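Local coordinates for cell division control protein 73 (Saccharomyces cerevisiae, PDB 3V46), which serves as a subunit of the PAF1 complex in RNA polymerase II transcription elongation and histone modification, here represented by its C-terminal Ras-like domain, at residues 31-34 and 35-39; 41-44 and 45-48; 140-143 and 144-147; 148-151 and 152-156. All coordinates share one frame; numbering follows the deposited sequence.

Contact 1 of 4, residues 31-34 and 35-39; sequences NIKQ and FLLES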
# COMPACT_ATOMS: atom_id res chain seq x y z
N ASN A 31 -2.71 -4.03 10.56
CA ASN A 31 -2.17 -2.85 11.24
C ASN A 31 -2.16 -1.58 10.41
O ASN A 31 -1.70 -0.53 10.86
CB ASN A 31 -0.77 -3.12 11.82
CG ASN A 31 0.30 -3.24 10.75
OD1 ASN A 31 0.02 -3.34 9.57
ND2 ASN A 31 1.55 -3.25 11.18
N ILE A 32 -2.69 -1.65 9.19
CA ILE A 32 -2.60 -0.51 8.29
C ILE A 32 -3.47 0.66 8.72
O ILE A 32 -3.11 1.80 8.51
CB ILE A 32 -2.90 -0.93 6.83
CG1 ILE A 32 -2.47 0.18 5.86
CG2 ILE A 32 -4.38 -1.28 6.65
CD1 ILE A 32 -0.99 0.42 5.79
N LYS A 33 -4.63 0.40 9.30
CA LYS A 33 -5.48 1.50 9.73
C LYS A 33 -4.81 2.28 10.87
O LYS A 33 -4.78 3.51 10.84
CB LYS A 33 -6.86 0.98 10.16
CG LYS A 33 -7.84 2.06 10.50
CD LYS A 33 -9.19 1.45 10.87
CE LYS A 33 -9.71 0.54 9.79
NZ LYS A 33 -11.14 0.16 10.05
N GLN A 34 -4.29 1.57 11.87
CA GLN A 34 -3.61 2.24 12.97
C GLN A 34 -2.46 3.10 12.42
O GLN A 34 -2.23 4.22 12.86
CB GLN A 34 -3.05 1.23 13.96
CG GLN A 34 -4.12 0.41 14.66
CD GLN A 34 -3.78 0.12 16.11
OE1 GLN A 34 -2.75 0.56 16.63
NE2 GLN A 34 -4.66 -0.62 16.79
N PHE A 35 -1.74 2.55 11.46
CA PHE A 35 -0.60 3.25 10.92
C PHE A 35 -1.04 4.50 10.15
O PHE A 35 -0.59 5.60 10.45
CB PHE A 35 0.22 2.31 10.02
CG PHE A 35 1.51 2.91 9.54
CD1 PHE A 35 2.51 3.24 10.42
CD2 PHE A 35 1.71 3.11 8.19
CE1 PHE A 35 3.71 3.79 9.97
CE2 PHE A 35 2.90 3.64 7.73
CZ PHE A 35 3.90 3.98 8.61
N LEU A 36 -1.91 4.33 9.17
CA LEU A 36 -2.28 5.43 8.30
C LEU A 36 -3.23 6.46 8.92
O LEU A 36 -3.22 7.62 8.53
CB LEU A 36 -2.87 4.91 7.00
CG LEU A 36 -1.91 4.11 6.12
CD1 LEU A 36 -2.60 3.77 4.83
CD2 LEU A 36 -0.63 4.90 5.86
N LEU A 37 -4.07 6.05 9.87
CA LEU A 37 -5.01 6.98 10.48
C LEU A 37 -4.49 7.59 11.77
O LEU A 37 -4.77 8.76 12.07
CB LEU A 37 -6.35 6.30 10.73
CG LEU A 37 -7.11 5.92 9.46
CD1 LEU A 37 -8.46 5.34 9.82
CD2 LEU A 37 -7.27 7.12 8.54
N GLU A 38 -3.76 6.81 12.56
CA GLU A 38 -3.32 7.28 13.86
C GLU A 38 -1.82 7.54 13.91
O GLU A 38 -1.31 7.99 14.93
CB GLU A 38 -3.69 6.26 14.93
CG GLU A 38 -5.17 5.91 14.96
CD GLU A 38 -5.55 5.13 16.20
OE1 GLU A 38 -5.06 4.00 16.37
OE2 GLU A 38 -6.34 5.66 17.01
N SER A 39 -1.13 7.24 12.81
CA SER A 39 0.32 7.37 12.76
C SER A 39 0.93 6.57 13.89
O SER A 39 1.90 6.97 14.52
CB SER A 39 0.74 8.84 12.85
OG SER A 39 0.14 9.59 11.82
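Ile32 and Leu36 meet in an i to i+4 contact within the short helix 32-38, on the side where that helix packs into the domain. Ile32 CG1 lies 3.7 Å from Leu36 CD1, and the two side chains cross at a slant, with Ile32 CD1 also resting on CG and CD1 of Leu36. With CG1 anti to the backbone N (chi1 -166°), beside the carbonyl carbon, the branch meets the leucine. Ile32 also touches Val55 of strand 54-59. Shortening Ile32 to an alanine is likely to open a gap in which Leu36 and Val55 lose this neighbour. Along the backbone, Leu36 N donates to Ile32 O at 2.9 Å in a nearly straight bond, and Leu37 N reaches Lys33 O at 2.8 Å. In this Ras-like fold, which does not bind GTP, the helix is wedged between helix 149-166 and strand 54-59: Phe35 and Leu36 face Val153 and Phe156, and Leu37 touches Ile57. On the outer side Lys33 CG presses against Leu37 CD1 at 3.4 Å, tighter than usual for two carbons. The last turn is less regular, for Glu38 N approaches Gln34 O from above the carbonyl plane, 3.0 Å away. Ser39 then leaves the helix with positive phi. At the other end Asn31 occupies the N-cap position, but its OD1 accepts from Thr28 N and its ND2 binds the carbonyls of Ile26 and Val42.

Contact 2 of 4, residues 41-44 and 45-48; sequences YVNP and RNLP
Asn43 and Arg45 meet where the loop bends sharply, the side-chain oxygen of Asn43 accepting a hydrogen bond from Arg45 N (OD1 to N 3.0 Å). This is an Asx-Pro turn, and it is made possible by Asn43 CG standing anti to the backbone N (chi1 -173°), which helps to bring OD1 past Pro44 to the N-H of Arg45. The N-H points well at OD1, while the donor sits 29° out of the amide plane. A second bond, Asn46 N to Asn43 O at 3.1 Å, closes a type I-like turn around Pro44 and Arg45, so Asn43 holds the bend with both its side-chain and its backbone oxygen. The amides of Asn43 and Asn46 are stacked with their planes 29° apart, and Asn46 ND2 lies 3.7 Å from Asn43 CB. The apolar side of the contact is formed by Val42 CG1 against Leu47 CG at 4.0 Å, the two side chains crossing at about a right angle. The looser part follows: Leu47 N makes only a weak bond to Pro44 O, at 3.5 Å. On the solvent side a water bridges two carbonyls, donating to Pro44 O (2.7 Å) and Leu47 O (2.8 Å). Arg45, extended from CG to NE, carries its guanidinium away from the turn on the exposed surface. The loop joins helix 32-38 to strand 54-59, and Val42 and Leu47 both lean back on Gln34 of that helix.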
# COMPACT_ATOMS: atom_id res chain seq x y z
N TYR A 41 2.48 2.90 14.63
CA TYR A 41 2.96 1.61 14.14
C TYR A 41 2.91 0.53 15.23
O TYR A 41 3.43 0.70 16.33
CB TYR A 41 4.40 1.70 13.60
CG TYR A 41 4.79 0.33 13.14
CD1 TYR A 41 4.36 -0.14 11.91
CD2 TYR A 41 5.50 -0.53 13.97
CE1 TYR A 41 4.64 -1.40 11.50
CE2 TYR A 41 5.80 -1.81 13.55
CZ TYR A 41 5.35 -2.24 12.32
OH TYR A 41 5.62 -3.50 11.91
N VAL A 42 2.29 -0.60 14.89
CA VAL A 42 2.16 -1.74 15.80
C VAL A 42 2.47 -3.02 15.05
O VAL A 42 2.04 -3.19 13.92
CB VAL A 42 0.73 -1.85 16.35
CG1 VAL A 42 0.59 -3.05 17.27
CG2 VAL A 42 0.34 -0.57 17.07
N ASN A 43 3.22 -3.92 15.68
CA ASN A 43 3.49 -5.25 15.14
C ASN A 43 2.18 -5.92 14.72
O ASN A 43 1.28 -6.06 15.53
CB ASN A 43 4.18 -6.09 16.21
CG ASN A 43 4.66 -7.45 15.70
OD1 ASN A 43 4.05 -8.06 14.82
ND2 ASN A 43 5.76 -7.93 16.26
N PRO A 44 2.08 -6.35 13.45
CA PRO A 44 0.79 -6.84 12.96
C PRO A 44 0.33 -8.15 13.59
O PRO A 44 -0.86 -8.45 13.58
CB PRO A 44 1.05 -7.04 11.46
CG PRO A 44 2.52 -7.22 11.35
CD PRO A 44 3.11 -6.35 12.40
N ARG A 45 1.26 -8.93 14.13
CA ARG A 45 0.89 -10.20 14.74
C ARG A 45 0.19 -9.98 16.09
O ARG A 45 -0.49 -10.87 16.60
CB ARG A 45 2.12 -11.07 14.91
CG ARG A 45 1.82 -12.50 15.34
CD ARG A 45 3.08 -13.35 15.35
NE ARG A 45 2.80 -14.73 15.75
CZ ARG A 45 2.79 -15.16 17.01
NH1 ARG A 45 3.03 -14.31 18.00
NH2 ARG A 45 2.52 -16.43 17.29
N ASN A 46 0.34 -8.77 16.64
CA ASN A 46 -0.20 -8.42 17.94
C ASN A 46 -1.55 -7.70 17.89
O ASN A 46 -2.00 -7.12 18.89
CB ASN A 46 0.82 -7.54 18.69
CG ASN A 46 2.10 -8.29 19.02
OD1 ASN A 46 2.16 -9.51 18.91
ND2 ASN A 46 3.12 -7.56 19.44
N LEU A 47 -2.20 -7.76 16.73
CA LEU A 47 -3.53 -7.19 16.54
C LEU A 47 -4.48 -8.27 16.02
O LEU A 47 -4.03 -9.29 15.50
CB LEU A 47 -3.49 -6.03 15.54
CG LEU A 47 -2.82 -4.74 16.03
CD1 LEU A 47 -2.61 -3.80 14.86
CD2 LEU A 47 -3.65 -4.06 17.11
N PRO A 48 -5.80 -8.04 16.15
CA PRO A 48 -6.80 -8.96 15.59
C PRO A 48 -6.64 -9.14 14.09
O PRO A 48 -6.42 -8.17 13.36
CB PRO A 48 -8.12 -8.24 15.88
CG PRO A 48 -7.85 -7.34 17.02
CD PRO A 48 -6.41 -6.94 16.91
O HOH W 1 -2.78 -10.27 13.19

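Contact 3 of 4, residues 140-143 and 144-147; sequences ELDK and NKRF
Arg146 turns back on the preceding chain and grips the carbonyl oxygen of Asp142 with both terminal nitrogens, NH2 at 2.9 Å and NH1 at 3.0 Å from Asp142 O. The oxygen lies at the edge of the guanidinium, near its plane; NH2 sits in the carbonyl plane, whereas NH1 is tilted from it. Two bends shape the arginine: chi2, at -92°, is off the usual staggered values and chi3 is 58°, folding a chain that sets out away from residues 140-143 round until its end faces them. NH1 adds a weak bond to Lys143 O, and NH2 passes Leu141 CB at 4.1 Å. Elsewhere in the turn Asp142 CG stands anti to its own carbonyl carbon (chi1 -74°), which helps to bring OD2 to 3.6 Å from Lys145 CB. Asp142 CB lies 3.2 Å from Lys145 O, and a water donates to Asp142 OD2 at 2.8 Å and, more weakly, to Lys145 O. The loop runs from the edge strand 136-141 to helix 149-166. Arg146 NE forms a salt bridge with Asp149 and Asp142 OD1 one with Lys148. With an alanine at Arg146, the Asp142 carbonyl and the Asp149 carboxylate are likely to lose their shared mate and the loop to move more freely. Paired charges, together with the arginine's hold on backbone oxygens, thus probably fix the connection near the beginning of helix 149-166.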
# COMPACT_ATOMS: atom_id res chain seq x y z
N GLU A 140 11.48 3.42 5.01
CA GLU A 140 12.02 2.84 6.24
C GLU A 140 11.24 3.27 7.47
O GLU A 140 10.81 4.42 7.59
CB GLU A 140 13.50 3.23 6.41
CG GLU A 140 14.43 2.47 5.48
CD GLU A 140 15.90 2.81 5.68
OE1 GLU A 140 16.71 2.45 4.80
OE2 GLU A 140 16.25 3.41 6.71
N LEU A 141 11.06 2.32 8.38
CA LEU A 141 10.53 2.59 9.72
C LEU A 141 11.58 2.15 10.74
O LEU A 141 12.28 1.16 10.51
CB LEU A 141 9.24 1.81 9.97
CG LEU A 141 8.04 2.16 9.09
CD1 LEU A 141 6.89 1.23 9.43
CD2 LEU A 141 7.64 3.61 9.29
N ASP A 142 11.69 2.87 11.85
CA ASP A 142 12.57 2.46 12.94
C ASP A 142 11.98 1.23 13.61
O ASP A 142 10.78 1.15 13.82
CB ASP A 142 12.71 3.57 13.98
CG ASP A 142 13.59 4.73 13.53
OD1 ASP A 142 14.41 4.57 12.60
OD2 ASP A 142 13.46 5.82 14.13
N LYS A 143 12.82 0.27 13.95
CA LYS A 143 12.35 -0.92 14.66
C LYS A 143 11.84 -0.57 16.05
O LYS A 143 10.82 -1.10 16.49
CB LYS A 143 13.47 -1.96 14.76
CG LYS A 143 14.02 -2.40 13.42
CD LYS A 143 15.03 -3.54 13.57
CE LYS A 143 15.54 -3.99 12.21
NZ LYS A 143 16.79 -4.80 12.31
N ASN A 144 12.54 0.32 16.75
CA ASN A 144 12.29 0.54 18.18
C ASN A 144 12.02 1.98 18.60
O ASN A 144 11.90 2.27 19.79
CB ASN A 144 13.46 0.00 19.00
CG ASN A 144 13.89 -1.39 18.57
OD1 ASN A 144 13.16 -2.36 18.76
ND2 ASN A 144 15.09 -1.49 17.99
N LYS A 145 11.98 2.89 17.64
CA LYS A 145 11.58 4.26 17.92
C LYS A 145 10.36 4.54 17.06
O LYS A 145 10.27 4.03 15.96
CB LYS A 145 12.70 5.25 17.57
CG LYS A 145 13.94 5.10 18.44
CD LYS A 145 13.67 5.44 19.90
CE LYS A 145 14.96 5.41 20.69
NZ LYS A 145 14.76 5.78 22.11
N ARG A 146 9.43 5.33 17.59
CA ARG A 146 8.18 5.62 16.90
C ARG A 146 7.99 7.12 16.63
O ARG A 146 6.98 7.51 16.04
CB ARG A 146 7.02 5.10 17.73
CG ARG A 146 7.10 3.60 18.07
CD ARG A 146 6.37 2.72 17.04
NE ARG A 146 6.88 2.91 15.69
CZ ARG A 146 7.89 2.23 15.15
NH1 ARG A 146 8.52 1.30 15.84
NH2 ARG A 146 8.27 2.50 13.91
N PHE A 147 8.96 7.95 17.04
CA PHE A 147 8.79 9.40 16.91
C PHE A 147 8.84 9.91 15.47
O PHE A 147 8.42 11.03 15.20
CB PHE A 147 9.79 10.18 17.78
CG PHE A 147 11.23 9.93 17.45
CD1 PHE A 147 11.88 10.66 16.47
CD2 PHE A 147 11.96 8.98 18.16
CE1 PHE A 147 13.21 10.43 16.18
CE2 PHE A 147 13.30 8.76 17.88
CZ PHE A 147 13.92 9.48 16.89
O HOH W 2 10.78 6.40 14.70

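Contact 4 of 4, residues 148-151 and 152-156; sequences KDVE and VVRYF
Val152 N to Lys148 O (3.0 Å) and Val153 N to Asp149 O (2.9 Å) belong to the regular i to i+4 backbone bonding of helix 149-166, which continues through Arg154 and Tyr155 to the carbonyls of Val150 and Glu151. On the exposed face, Glu151 and Arg154 form an i to i+3 salt bridge, with OE1 of the glutamate 3.0 Å from NH1 of the arginine. NH1 meets that oxygen almost in line with its C-O bond, and the oxygen lies in the guanidinium plane, although the N-H is bent (133°) and the carboxylate is turned 43° from the guanidinium. Each chain folds to make the pairing: Glu151 kinks at chi2 (71°) and Arg154 at chi3, drawing its end back along the helix. There Arg154 NH2 also rests on Val150 CG1 at 3.6 Å, giving the charged end an apolar support. Close to the backbone, Val153 CG2 sits 3.3 Å from Asp149 O, and Val152 CG2 is 3.5 Å from Lys148 O. The hydroxyl of Tyr155, further along, is hydrogen-bonded to Glu137. Val152 packs on Val139 and Leu141 of strand 136-141 and also on Phe35, so this part of the helix lies against both the edge strand of the sheet and helix 32-38.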
# COMPACT_ATOMS: atom_id res chain seq x y z
N LYS A 148 9.33 9.08 14.54
CA LYS A 148 9.38 9.47 13.13
C LYS A 148 8.09 9.09 12.39
O LYS A 148 7.89 9.50 11.25
CB LYS A 148 10.57 8.80 12.40
CG LYS A 148 11.99 9.16 12.91
CD LYS A 148 13.03 8.34 12.15
CE LYS A 148 14.47 8.64 12.61
NZ LYS A 148 15.47 7.65 12.08
N ASP A 149 7.22 8.31 13.03
CA ASP A 149 6.09 7.73 12.31
C ASP A 149 5.15 8.79 11.77
O ASP A 149 4.60 8.65 10.68
CB ASP A 149 5.29 6.78 13.20
CG ASP A 149 6.03 5.49 13.53
OD1 ASP A 149 7.15 5.25 13.02
OD2 ASP A 149 5.46 4.72 14.31
N VAL A 150 4.94 9.86 12.54
CA VAL A 150 4.04 10.92 12.10
C VAL A 150 4.48 11.47 10.75
O VAL A 150 3.65 11.70 9.86
CB VAL A 150 3.96 12.05 13.14
CG1 VAL A 150 3.48 13.34 12.49
CG2 VAL A 150 3.03 11.65 14.27
N GLU A 151 5.78 11.67 10.59
CA GLU A 151 6.32 12.24 9.37
C GLU A 151 6.30 11.22 8.24
O GLU A 151 6.00 11.57 7.09
CB GLU A 151 7.74 12.76 9.59
CG GLU A 151 8.49 13.14 8.31
CD GLU A 151 7.96 14.40 7.64
OE1 GLU A 151 7.14 15.11 8.27
OE2 GLU A 151 8.37 14.68 6.50
N VAL A 152 6.59 9.96 8.55
CA VAL A 152 6.53 8.91 7.54
C VAL A 152 5.11 8.82 6.98
O VAL A 152 4.91 8.73 5.78
CB VAL A 152 6.96 7.54 8.10
CG1 VAL A 152 6.69 6.44 7.09
CG2 VAL A 152 8.43 7.55 8.44
N VAL A 153 4.12 8.86 7.86
CA VAL A 153 2.74 8.75 7.41
C VAL A 153 2.30 9.98 6.63
O VAL A 153 1.60 9.85 5.62
CB VAL A 153 1.80 8.46 8.60
CG1 VAL A 153 0.35 8.50 8.17
CG2 VAL A 153 2.16 7.10 9.19
N ARG A 154 2.71 11.17 7.06
CA ARG A 154 2.38 12.39 6.34
C ARG A 154 2.97 12.30 4.94
O ARG A 154 2.31 12.62 3.94
CB ARG A 154 2.91 13.63 7.07
CG ARG A 154 2.68 14.92 6.32
CD ARG A 154 3.27 16.13 7.05
NE ARG A 154 2.66 16.32 8.37
CZ ARG A 154 3.28 16.12 9.53
NH1 ARG A 154 4.55 15.72 9.56
NH2 ARG A 154 2.63 16.34 10.66
N TYR A 155 4.21 11.84 4.87
CA TYR A 155 4.87 11.71 3.58
C TYR A 155 4.19 10.66 2.71
O TYR A 155 4.05 10.83 1.50
CB TYR A 155 6.34 11.35 3.76
CG TYR A 155 6.98 11.04 2.44
CD1 TYR A 155 7.35 12.06 1.58
CD2 TYR A 155 7.13 9.74 2.02
CE1 TYR A 155 7.90 11.77 0.35
CE2 TYR A 155 7.67 9.45 0.80
CZ TYR A 155 8.06 10.46 -0.04
OH TYR A 155 8.60 10.17 -1.27
N PHE A 156 3.75 9.57 3.32
CA PHE A 156 3.07 8.55 2.55
C PHE A 156 1.81 9.12 1.93
O PHE A 156 1.56 8.93 0.74
CB PHE A 156 2.70 7.33 3.38
CG PHE A 156 1.81 6.38 2.64
CD1 PHE A 156 2.37 5.47 1.76
CD2 PHE A 156 0.43 6.45 2.76
CE1 PHE A 156 1.58 4.62 1.03
CE2 PHE A 156 -0.38 5.58 2.04
CZ PHE A 156 0.20 4.66 1.17

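Overall arrangement
The four contacts adjoin one another in the Ras-like domain, their centres about 11 to 18 Å apart. Contacts 1 and 4, centres about 11 Å apart, form a helix-to-helix interface, beside which Ser39 O lies 3.6 Å from Asp149 CB. Contact 2 continues from contact 1 along the chain and packs back on it, with Asn31 CB 3.6 Å from Leu47 CD1. Contact 3 leads directly into contact 4, and Glu140 O lies 4.0 Å from Val152 CG2. Tyr41 links the two loops and the helix: its CB lies 3.5 Å from Arg146 NE and 3.3 Å from Asp149 OD2. Phe35 CZ reaches Leu141 CD2 at 3.8 Å, joining contact 1 to contact 3.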